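Local coordinates for DBF2 kinase activator protein MOB1 (Saccharomyces cerevisiae, PDB 2HJN) that activates the DBF2 protein kinase as its regulatory subunit in the mitotic exit network and carries a bound zinc ion, at residues T27-K32 / W142-F147; R176-Y181 / A221-L226; H183-H188 / V200-F205. All coordinates share one frame; numbering follows the deposited sequence.

Contacts 2 and 3 share helix 165-187, their centres lie 11 Å apart, and they merge into one aromatic core. Phe178 CE1 of contact 2 packs 3.6 Å from Phe205 CE1 of contact 3, and Leu226 CD1 meets Phe205 CZ at the same distance. Contact 1 lies about 19 Å, centre to centre, from each of the others. It touches contact 2 through Cys143 and Leu177 and through Trp142 and Arg176, which form a cation-pi pair, but does not touch contact 3, on the opposite side of the chain's centre. Contact 3 holds two zinc ligands, His183 and His188; Tyr181 of contact 2 keeps its side chain about 12 Å from the zinc.

Contact 1 of 3, residues T27-K32 / W142-F147; sequences TPSHQK and WCQDQF
Gln144, near the C-terminal end of helix 132-147, meets the extended segment 27-32 with its side-chain amide, whose NE2 donates to two acceptors. The straighter bond runs to Ser29 OG, 2.9 Å from Gln144 NE2, with an N-H...O angle of 158° and the oxygen in the plane of the amide. The second is longer and more bent: Gln144 NE2 lies 3.3 Å from Gln31 OE1, in the plane of that carbonyl. The two glutamine side chains slide past each other in opposite directions with their amide planes 84° apart, and Gln31 OE1 comes within 3.4 Å of Gln144 CG. A long, extended glutamine suits this place because it can cross from helix to loop and still give N-H groups, while short Ser29 sets its hydroxyl close to the loop backbone, within the amide's reach.

Gln31 also packs on Phe147, one turn further along the helix. Its CG is anti to the backbone N (chi1 -176°) and lies 3.7 Å from Phe147 CD1; a bend at chi2 brings Gln31 CD to 3.7 Å from Phe147 CB, and Gln31 NE2 is 3.4 Å from the same carbon. Gln31 CG and its amide rest on Phe147 CB and the adjoining ring atom CD1, while the polar atoms keep their bonds.

A second shell fixes both amides. Arg141 NE donates to Gln144 OE1, and Asp148 OD1 accepts from Gln31 NE2, which orients each group. The loop backbone is tied to helix 75-97 through Tyr87, Asn88 and Asn91, whereas His30 points away, its backbone N bonded to Glu99 and its ring NE2 to Glu194 of the second subunit. The result is an extended N-terminal segment laid by polar side chains against two helices of the largely helical Mob1/phocein core, beside the homodimer interface.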
loop_
_atom_site.group_PDB
_atom_site.type_symbol
_atom_site.label_atom_id
_atom_site.label_comp_id
_atom_site.label_asym_id
_atom_site.label_seq_id
_atom_site.Cartn_x
_atom_site.Cartn_y
_atom_site.Cartn_z
ATOM N N THR A 27 -10.534 6.067 -5.533
ATOM C CA THR A 27 -10.494 6.394 -4.084
ATOM C C THR A 27 -10.558 5.138 -3.178
ATOM O O THR A 27 -11.547 4.414 -3.158
ATOM C CB THR A 27 -11.623 7.417 -3.681
ATOM O OG1 THR A 27 -11.565 8.555 -4.551
ATOM C CG2 THR A 27 -11.425 7.917 -2.224
ATOM N N PRO A 28 -9.467 4.846 -2.424
ATOM C CA PRO A 28 -9.571 3.657 -1.579
ATOM C C PRO A 28 -10.582 3.802 -0.432
ATOM O O PRO A 28 -10.886 4.905 -0.010
ATOM C CB PRO A 28 -8.109 3.442 -1.087
ATOM C CG PRO A 28 -7.225 4.255 -2.113
ATOM C CD PRO A 28 -8.134 5.473 -2.343
ATOM N N SER A 29 -11.170 2.688 -0.010
ATOM C CA SER A 29 -11.998 2.571 1.175
ATOM C C SER A 29 -11.808 1.155 1.749
ATOM O O SER A 29 -12.103 0.163 1.098
ATOM C CB SER A 29 -13.503 2.772 0.888
ATOM O OG SER A 29 -14.294 2.639 2.087
ATOM N N HIS A 30 -11.320 1.067 2.977
ATOM C CA HIS A 30 -11.207 -0.170 3.703
ATOM C C HIS A 30 -12.601 -0.629 4.202
ATOM O O HIS A 30 -13.432 0.188 4.645
ATOM C CB HIS A 30 -10.259 0.077 4.908
ATOM C CG HIS A 30 -9.917 -1.156 5.684
ATOM N ND1 HIS A 30 -10.409 -1.388 6.947
ATOM C CD2 HIS A 30 -9.091 -2.196 5.397
ATOM C CE1 HIS A 30 -9.932 -2.541 7.392
ATOM N NE2 HIS A 30 -9.138 -3.054 6.472
ATOM N N GLN A 31 -12.810 -1.938 4.194
ATOM C CA GLN A 31 -14.030 -2.585 4.671
ATOM C C GLN A 31 -13.794 -3.239 6.037
ATOM O O GLN A 31 -12.846 -3.983 6.232
ATOM C CB GLN A 31 -14.520 -3.660 3.685
ATOM C CG GLN A 31 -15.861 -4.337 4.067
ATOM C CD GLN A 31 -17.050 -3.451 3.975
ATOM O OE1 GLN A 31 -17.061 -2.448 3.234
ATOM N NE2 GLN A 31 -18.085 -3.785 4.746
ATOM N N LYS A 32 -14.652 -2.928 6.986
ATOM C CA LYS A 32 -14.559 -3.574 8.297
ATOM C C LYS A 32 -14.687 -5.119 8.187
ATOM O O LYS A 32 -15.490 -5.646 7.385
ATOM C CB LYS A 32 -15.578 -2.959 9.295
ATOM C CG LYS A 32 -17.015 -3.354 9.054
ATOM C CD LYS A 32 -17.741 -3.583 10.386
ATOM C CE LYS A 32 -18.997 -4.399 10.170
ATOM N NZ LYS A 32 -19.729 -4.577 11.474
ATOM N N TRP A 142 -19.498 -1.049 -5.340
ATOM C CA TRP A 142 -20.559 -2.096 -5.432
ATOM C C TRP A 142 -20.285 -3.275 -4.448
ATOM O O TRP A 142 -21.219 -3.794 -3.779
ATOM C CB TRP A 142 -20.751 -2.596 -6.885
ATOM C CG TRP A 142 -21.753 -3.731 -6.985
ATOM C CD1 TRP A 142 -23.110 -3.643 -7.123
ATOM C CD2 TRP A 142 -21.437 -5.110 -6.926
ATOM N NE1 TRP A 142 -23.668 -4.913 -7.189
ATOM C CE2 TRP A 142 -22.657 -5.833 -7.050
ATOM C CE3 TRP A 142 -20.229 -5.820 -6.832
ATOM C CZ2 TRP A 142 -22.703 -7.225 -7.018
ATOM C CZ3 TRP A 142 -20.289 -7.231 -6.766
ATOM C CH2 TRP A 142 -21.509 -7.909 -6.896
ATOM N N CYS A 143 -19.018 -3.698 -4.348
ATOM C CA CYS A 143 -18.680 -4.763 -3.387
ATOM C C CYS A 143 -19.012 -4.362 -1.941
ATOM O O CYS A 143 -19.564 -5.173 -1.189
ATOM C CB CYS A 143 -17.201 -5.190 -3.504
ATOM S SG CYS A 143 -16.809 -6.044 -5.027
ATOM N N GLN A 144 -18.623 -3.145 -1.550
ATOM C CA GLN A 144 -18.933 -2.612 -0.220
ATOM C C GLN A 144 -20.436 -2.549 0.049
ATOM O O GLN A 144 -20.871 -2.860 1.154
ATOM C CB GLN A 144 -18.289 -1.222 0.018
ATOM C CG GLN A 144 -16.766 -1.260 0.026
ATOM C CD GLN A 144 -16.172 0.031 0.476
ATOM O OE1 GLN A 144 -16.214 1.024 -0.265
ATOM N NE2 GLN A 144 -15.641 0.055 1.723
ATOM N N ASP A 145 -21.221 -2.130 -0.944
ATOM C CA ASP A 145 -22.665 -2.181 -0.826
ATOM C C ASP A 145 -23.191 -3.597 -0.595
ATOM O O ASP A 145 -24.152 -3.764 0.152
ATOM C CB ASP A 145 -23.388 -1.503 -2.012
ATOM C CG ASP A 145 -23.135 0.012 -2.086
ATOM O OD1 ASP A 145 -22.798 0.660 -1.055
ATOM O OD2 ASP A 145 -23.283 0.558 -3.198
ATOM N N GLN A 146 -22.575 -4.633 -1.187
ATOM C CA GLN A 146 -23.022 -6.007 -0.857
ATOM C C GLN A 146 -22.597 -6.363 0.569
ATOM O O GLN A 146 -23.409 -6.895 1.328
ATOM C CB GLN A 146 -22.487 -7.059 -1.851
ATOM C CG GLN A 146 -22.659 -6.712 -3.341
ATOM C CD GLN A 146 -24.046 -6.078 -3.720
ATOM O OE1 GLN A 146 -25.053 -6.798 -3.795
ATOM N NE2 GLN A 146 -24.068 -4.738 -4.025
ATOM N N PHE A 147 -21.341 -6.052 0.952
ATOM C CA PHE A 147 -20.868 -6.392 2.328
ATOM C C PHE A 147 -21.761 -5.714 3.379
ATOM O O PHE A 147 -21.975 -6.231 4.487
ATOM C CB PHE A 147 -19.389 -5.981 2.557
ATOM C CG PHE A 147 -18.391 -6.642 1.631
ATOM C CD1 PHE A 147 -17.332 -5.896 1.082
ATOM C CD2 PHE A 147 -18.512 -7.994 1.269
ATOM C CE1 PHE A 147 -16.403 -6.485 0.212
ATOM C CE2 PHE A 147 -17.585 -8.594 0.385
ATOM C CZ PHE A 147 -16.502 -7.809 -0.142
#

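Contact 2 of 3, residues R176-Y181 / A221-L226; sequences RLFRVY and ADFGPL. With SO4 (sulfate ion), chain C.
Phe178, pointing from helix 165-187 toward segment 221-226, carries most of this contact with its ring. Its CG is anti to the backbone N (chi1 -172°) and beside the carbonyl carbon, which sends the ring out toward Phe223 and Leu226. There Phe178 and Phe223 cross at about a right angle as side chains, although their ring planes are inclined by only 36°. The pair is oblique, with centroids 5.4 Å apart, and is tight where Phe178 CE1 meets Phe223 CD2 at 3.3 Å. Leu226 adds its CB, 3.7 Å from Phe178 CZ. Two backbone oxygens also meet the ring: Asp222 O lies over one face of Phe178, and Phe223 O is 3.2 Å from Phe178 CE2. Gly224, with positive phi, suits the turn, since a CB here would collide with Pro225 CD.

At the wetter margin Arg179 extends its chain and meets Asp222 through solvent. One water accepts from Arg179 NH2 and donates to Asp222 OD1, while Asp222 OD2 takes the N-H of Arg219. Arg179 NH1 and NH2 give nearly straight bonds to O4 (2.9 Å) and O2 (3.1 Å), respectively, of a sulfate, probably from the crystallisation liquor, which Arg175 and, weakly, Arg176 also hold. With no direct hydrogen bond between the segments, cohesion rests chiefly on aromatic and aliphatic packing, while the arginines gather positive charge around the sulfate, consistent with an affinity for anions.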
loop_
_atom_site.group_PDB
_atom_site.type_symbol
_atom_site.label_atom_id
_atom_site.label_comp_id
_atom_site.label_asym_id
_atom_site.label_seq_id
_atom_site.Cartn_x
_atom_site.Cartn_y
_atom_site.Cartn_z
ATOM N N ARG A 176 -15.648 -10.649 -10.405
ATOM C CA ARG A 176 -15.317 -9.214 -10.584
ATOM C C ARG A 176 -13.967 -8.753 -9.971
ATOM O O ARG A 176 -13.184 -8.032 -10.626
ATOM C CB ARG A 176 -16.499 -8.385 -10.105
ATOM C CG ARG A 176 -17.769 -8.744 -10.929
ATOM C CD ARG A 176 -19.009 -7.985 -10.466
ATOM N NE ARG A 176 -20.235 -8.554 -11.005
ATOM C CZ ARG A 176 -21.419 -7.940 -10.984
ATOM N NH1 ARG A 176 -21.548 -6.708 -10.459
ATOM N NH2 ARG A 176 -22.487 -8.567 -11.473
ATOM N N LEU A 177 -13.671 -9.159 -8.731
ATOM C CA LEU A 177 -12.399 -8.778 -8.116
ATOM C C LEU A 177 -11.204 -9.276 -8.939
ATOM O O LEU A 177 -10.189 -8.575 -9.050
ATOM C CB LEU A 177 -12.340 -9.291 -6.666
ATOM C CG LEU A 177 -13.295 -8.619 -5.657
ATOM C CD1 LEU A 177 -13.163 -9.234 -4.233
ATOM C CD2 LEU A 177 -13.149 -7.088 -5.602
ATOM N N PHE A 178 -11.327 -10.462 -9.542
ATOM C CA PHE A 178 -10.261 -10.975 -10.456
ATOM C C PHE A 178 -9.901 -10.006 -11.559
ATOM O O PHE A 178 -8.734 -9.835 -11.805
ATOM C CB PHE A 178 -10.575 -12.373 -11.065
ATOM C CG PHE A 178 -9.393 -12.986 -11.838
ATOM C CD1 PHE A 178 -8.579 -13.961 -11.252
ATOM C CD2 PHE A 178 -9.134 -12.598 -13.160
ATOM C CE1 PHE A 178 -7.500 -14.508 -11.946
ATOM C CE2 PHE A 178 -8.015 -13.119 -13.874
ATOM C CZ PHE A 178 -7.212 -14.066 -13.261
ATOM N N ARG A 179 -10.895 -9.394 -12.230
ATOM C CA ARG A 179 -10.659 -8.387 -13.286
ATOM C C ARG A 179 -9.755 -7.214 -12.810
ATOM O O ARG A 179 -9.065 -6.611 -13.623
ATOM C CB ARG A 179 -12.010 -7.802 -13.787
ATOM C CG ARG A 179 -12.903 -8.899 -14.471
ATOM C CD ARG A 179 -14.329 -8.544 -14.856
ATOM N NE ARG A 179 -14.972 -9.807 -15.215
ATOM C CZ ARG A 179 -16.255 -10.098 -15.075
ATOM N NH1 ARG A 179 -17.087 -9.205 -14.594
ATOM N NH2 ARG A 179 -16.704 -11.309 -15.445
ATOM N N VAL A 180 -9.816 -6.876 -11.512
ATOM C CA VAL A 180 -8.945 -5.807 -10.927
ATOM C C VAL A 180 -7.510 -6.302 -10.876
ATOM O O VAL A 180 -6.585 -5.575 -11.268
ATOM C CB VAL A 180 -9.417 -5.358 -9.519
ATOM C CG1 VAL A 180 -8.521 -4.210 -9.010
ATOM C CG2 VAL A 180 -10.935 -4.913 -9.562
ATOM N N TYR A 181 -7.302 -7.537 -10.424
ATOM C CA TYR A 181 -5.936 -8.126 -10.487
ATOM C C TYR A 181 -5.423 -8.130 -11.925
ATOM O O TYR A 181 -4.240 -7.816 -12.163
ATOM C CB TYR A 181 -5.905 -9.590 -9.988
ATOM C CG TYR A 181 -5.810 -9.775 -8.489
ATOM C CD1 TYR A 181 -4.681 -9.378 -7.778
ATOM C CD2 TYR A 181 -6.850 -10.398 -7.793
ATOM C CE1 TYR A 181 -4.615 -9.591 -6.392
ATOM C CE2 TYR A 181 -6.791 -10.606 -6.452
ATOM C CZ TYR A 181 -5.672 -10.209 -5.754
ATOM O OH TYR A 181 -5.660 -10.475 -4.432
ATOM N N ALA A 221 -11.385 -20.690 -17.375
ATOM C CA ALA A 221 -11.959 -19.567 -18.172
ATOM C C ALA A 221 -12.161 -18.193 -17.461
ATOM O O ALA A 221 -12.141 -17.150 -18.121
ATOM C CB ALA A 221 -13.300 -20.004 -18.785
ATOM N N ASP A 222 -12.423 -18.193 -16.152
ATOM C CA ASP A 222 -12.576 -16.927 -15.397
ATOM C C ASP A 222 -11.282 -16.142 -15.250
ATOM O O ASP A 222 -11.312 -14.937 -14.956
ATOM C CB ASP A 222 -13.183 -17.168 -14.026
ATOM C CG ASP A 222 -14.588 -17.759 -14.105
ATOM O OD1 ASP A 222 -15.419 -17.193 -14.856
ATOM O OD2 ASP A 222 -14.852 -18.770 -13.408
ATOM N N PHE A 223 -10.163 -16.818 -15.475
ATOM C CA PHE A 223 -8.831 -16.215 -15.409
ATOM C C PHE A 223 -8.341 -15.421 -16.628
ATOM O O PHE A 223 -7.316 -14.769 -16.542
ATOM C CB PHE A 223 -7.779 -17.283 -15.113
ATOM C CG PHE A 223 -8.063 -18.108 -13.903
ATOM C CD1 PHE A 223 -7.767 -19.471 -13.905
ATOM C CD2 PHE A 223 -8.608 -17.542 -12.759
ATOM C CE1 PHE A 223 -8.014 -20.246 -12.785
ATOM C CE2 PHE A 223 -8.865 -18.330 -11.621
ATOM C CZ PHE A 223 -8.565 -19.675 -11.645
ATOM N N GLY A 224 -9.060 -15.504 -17.739
ATOM C CA GLY A 224 -8.789 -14.756 -18.987
ATOM C C GLY A 224 -7.329 -14.749 -19.401
ATOM O O GLY A 224 -6.747 -15.804 -19.653
ATOM N N PRO A 225 -6.697 -13.554 -19.401
ATOM C CA PRO A 225 -5.302 -13.456 -19.822
ATOM C C PRO A 225 -4.300 -13.959 -18.775
ATOM O O PRO A 225 -3.130 -14.191 -19.129
ATOM C CB PRO A 225 -5.119 -11.940 -20.050
ATOM C CG PRO A 225 -6.028 -11.336 -19.001
ATOM C CD PRO A 225 -7.247 -12.235 -19.016
ATOM N N LEU A 226 -4.719 -14.118 -17.514
ATOM C CA LEU A 226 -3.776 -14.540 -16.482
ATOM C C LEU A 226 -3.656 -16.099 -16.308
ATOM O O LEU A 226 -2.997 -16.564 -15.393
ATOM C CB LEU A 226 -4.018 -13.809 -15.137
ATOM C CG LEU A 226 -3.826 -12.273 -15.015
ATOM C CD1 LEU A 226 -3.933 -11.838 -13.556
ATOM C CD2 LEU A 226 -2.480 -11.811 -15.611
HETATM S S SO4 C . -20.519 -11.008 -14.087
HETATM O O1 SO4 C . -20.693 -11.753 -12.834
HETATM O O2 SO4 C . -19.683 -11.851 -14.959
HETATM O O3 SO4 C . -21.785 -10.603 -14.675
HETATM O O4 SO4 C . -19.839 -9.734 -13.931
HETATM O O HOH W 1 -13.086 -12.344 -16.396
HETATM O O HOH W 2 -15.606 -14.122 -15.826
#

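Contact 3 of 3, residues H183-H188 / V200-F205; sequences HIYCHH and VLNTSF. With ZN (zinc ion), chain B.
Tyr185, between the two zinc-binding histidines in sequence, spans two helices of the Mob1/phocein fold. Helices 165-187 and 198-214 run locally at 140° to each other, and at 12.3 Å between axes a long aromatic side chain suits the gap. Tyr185 and Leu201 reach toward each other tip to tip; Leu201 CD2 stands over one face of the ring, offset toward the rim, in a CH-pi contact, and Leu201 CG is 3.6 Å from Tyr185 OH. Phe205 is met differently: the edge of Tyr185 points at its face, the planes 65° apart, with Tyr185 CE1 3.8 Å from Phe205 CG. Asn202 OD1 lies in the ring plane, at the edge near the hydroxyl, and its amide is nearly coplanar with the phenol. Tyr185 OH donates to a lone pair of Asn202 OD1 at 2.6 Å, a short buried bond, and Glu60 takes a hydrogen from Asn202 ND2, which helps to hold the amide flat. A phenylalanine in place of Tyr185 would probably leave Asn202 OD1 without this donor and its amide less firmly set.

In the same segment His183, in the helix's last turns, and His188, just past it, bind the zinc ion, whose site Cys101 and Cys106 complete. Ile110 O and Glu191 accept from their ND1 atoms, orienting the imidazoles so that His183 NE2 and His188 NE2 each sit 2.1 Å from the zinc.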
loop_
_atom_site.group_PDB
_atom_site.type_symbol
_atom_site.label_atom_id
_atom_site.label_comp_id
_atom_site.label_asym_id
_atom_site.label_seq_id
_atom_site.Cartn_x
_atom_site.Cartn_y
_atom_site.Cartn_z
ATOM N N HIS A 183 -6.109 -6.106 -14.476
ATOM C CA HIS A 183 -5.664 -4.759 -14.908
ATOM C C HIS A 183 -4.298 -4.366 -14.283
ATOM O O HIS A 183 -3.445 -3.748 -14.952
ATOM C CB HIS A 183 -6.736 -3.686 -14.606
ATOM C CG HIS A 183 -6.378 -2.340 -15.152
ATOM N ND1 HIS A 183 -6.277 -2.087 -16.506
ATOM C CD2 HIS A 183 -5.942 -1.221 -14.522
ATOM C CE1 HIS A 183 -5.833 -0.856 -16.686
ATOM N NE2 HIS A 183 -5.619 -0.309 -15.497
ATOM N N ILE A 184 -4.118 -4.669 -12.990
ATOM C CA ILE A 184 -2.876 -4.326 -12.276
ATOM C C ILE A 184 -1.669 -4.982 -12.929
ATOM O O ILE A 184 -0.679 -4.323 -13.220
ATOM C CB ILE A 184 -2.908 -4.691 -10.706
ATOM C CG1 ILE A 184 -3.871 -3.803 -9.924
ATOM C CG2 ILE A 184 -1.544 -4.431 -10.006
ATOM C CD1 ILE A 184 -4.260 -4.390 -8.571
ATOM N N TYR A 185 -1.757 -6.301 -13.152
ATOM C CA TYR A 185 -0.630 -7.085 -13.692
ATOM C C TYR A 185 -0.292 -6.673 -15.112
ATOM O O TYR A 185 0.885 -6.569 -15.480
ATOM C CB TYR A 185 -1.026 -8.582 -13.704
ATOM C CG TYR A 185 -0.610 -9.338 -12.480
ATOM C CD1 TYR A 185 -1.565 -9.796 -11.564
ATOM C CD2 TYR A 185 0.755 -9.564 -12.202
ATOM C CE1 TYR A 185 -1.180 -10.486 -10.409
ATOM C CE2 TYR A 185 1.150 -10.240 -11.048
ATOM C CZ TYR A 185 0.175 -10.700 -10.151
ATOM O OH TYR A 185 0.539 -11.412 -9.005
ATOM N N CYS A 186 -1.324 -6.488 -15.951
ATOM C CA CYS A 186 -1.124 -6.173 -17.381
ATOM C C CYS A 186 -0.810 -4.685 -17.674
ATOM O O CYS A 186 -0.181 -4.365 -18.703
ATOM C CB CYS A 186 -2.304 -6.638 -18.235
ATOM S SG CYS A 186 -2.600 -8.419 -18.152
ATOM N N HIS A 187 -1.205 -3.783 -16.792
ATOM C CA HIS A 187 -0.964 -2.366 -17.048
ATOM C C HIS A 187 -0.213 -1.541 -16.004
ATOM O O HIS A 187 0.253 -0.427 -16.315
ATOM C CB HIS A 187 -2.277 -1.725 -17.550
ATOM C CG HIS A 187 -2.788 -2.410 -18.791
ATOM N ND1 HIS A 187 -2.221 -2.202 -20.023
ATOM C CD2 HIS A 187 -3.693 -3.407 -18.962
ATOM C CE1 HIS A 187 -2.817 -2.968 -20.919
ATOM N NE2 HIS A 187 -3.693 -3.732 -20.292
ATOM N N HIS A 188 -0.051 -2.081 -14.784
ATOM C CA HIS A 188 0.669 -1.322 -13.733
ATOM C C HIS A 188 1.796 -2.054 -13.013
ATOM O O HIS A 188 2.241 -1.602 -11.961
ATOM C CB HIS A 188 -0.346 -0.726 -12.729
ATOM C CG HIS A 188 -1.322 0.209 -13.387
ATOM N ND1 HIS A 188 -0.954 1.452 -13.854
ATOM C CD2 HIS A 188 -2.598 0.016 -13.799
ATOM C CE1 HIS A 188 -1.986 2.023 -14.449
ATOM N NE2 HIS A 188 -3.004 1.177 -14.423
ATOM N N VAL A 200 4.140 -9.032 -2.195
ATOM C CA VAL A 200 2.819 -8.840 -1.625
ATOM C C VAL A 200 1.737 -9.064 -2.713
ATOM O O VAL A 200 0.697 -9.695 -2.438
ATOM C CB VAL A 200 2.666 -7.448 -0.958
ATOM C CG1 VAL A 200 1.221 -7.224 -0.499
ATOM C CG2 VAL A 200 3.561 -7.334 0.224
ATOM N N LEU A 201 1.968 -8.553 -3.926
ATOM C CA LEU A 201 0.969 -8.715 -5.011
ATOM C C LEU A 201 0.829 -10.200 -5.361
ATOM O O LEU A 201 -0.276 -10.726 -5.420
ATOM C CB LEU A 201 1.381 -7.923 -6.284
ATOM C CG LEU A 201 0.519 -8.097 -7.550
ATOM C CD1 LEU A 201 -0.982 -7.884 -7.303
ATOM C CD2 LEU A 201 1.054 -7.142 -8.700
ATOM N N ASN A 202 1.967 -10.860 -5.597
ATOM C CA ASN A 202 1.995 -12.276 -6.015
ATOM C C ASN A 202 1.459 -13.205 -4.920
ATOM O O ASN A 202 0.790 -14.196 -5.236
ATOM C CB ASN A 202 3.401 -12.735 -6.466
ATOM C CG ASN A 202 3.886 -12.067 -7.750
ATOM O OD1 ASN A 202 3.123 -11.470 -8.515
ATOM N ND2 ASN A 202 5.206 -12.153 -7.979
ATOM N N THR A 203 1.733 -12.872 -3.660
ATOM C CA THR A 203 1.216 -13.647 -2.513
ATOM C C THR A 203 -0.290 -13.556 -2.367
ATOM O O THR A 203 -0.935 -14.580 -2.198
ATOM C CB THR A 203 1.939 -13.310 -1.154
ATOM O OG1 THR A 203 3.372 -13.530 -1.296
ATOM C CG2 THR A 203 1.412 -14.184 -0.026
ATOM N N SER A 204 -0.843 -12.335 -2.430
ATOM C CA SER A 204 -2.336 -12.099 -2.449
ATOM C C SER A 204 -3.038 -12.847 -3.566
ATOM O O SER A 204 -4.034 -13.537 -3.362
ATOM C CB SER A 204 -2.594 -10.577 -2.605
ATOM O OG SER A 204 -3.997 -10.200 -2.668
ATOM N N PHE A 205 -2.519 -12.669 -4.785
ATOM C CA PHE A 205 -3.107 -13.313 -5.952
ATOM C C PHE A 205 -3.069 -14.866 -5.866
ATOM O O PHE A 205 -4.048 -15.535 -6.258
ATOM C CB PHE A 205 -2.366 -12.809 -7.191
ATOM C CG PHE A 205 -2.881 -13.363 -8.502
ATOM C CD1 PHE A 205 -4.078 -12.918 -9.028
ATOM C CD2 PHE A 205 -2.134 -14.306 -9.215
ATOM C CE1 PHE A 205 -4.570 -13.423 -10.241
ATOM C CE2 PHE A 205 -2.591 -14.836 -10.459
ATOM C CZ PHE A 205 -3.801 -14.400 -10.966
HETATM ZN ZN ZN B . -4.819 1.663 -15.286
#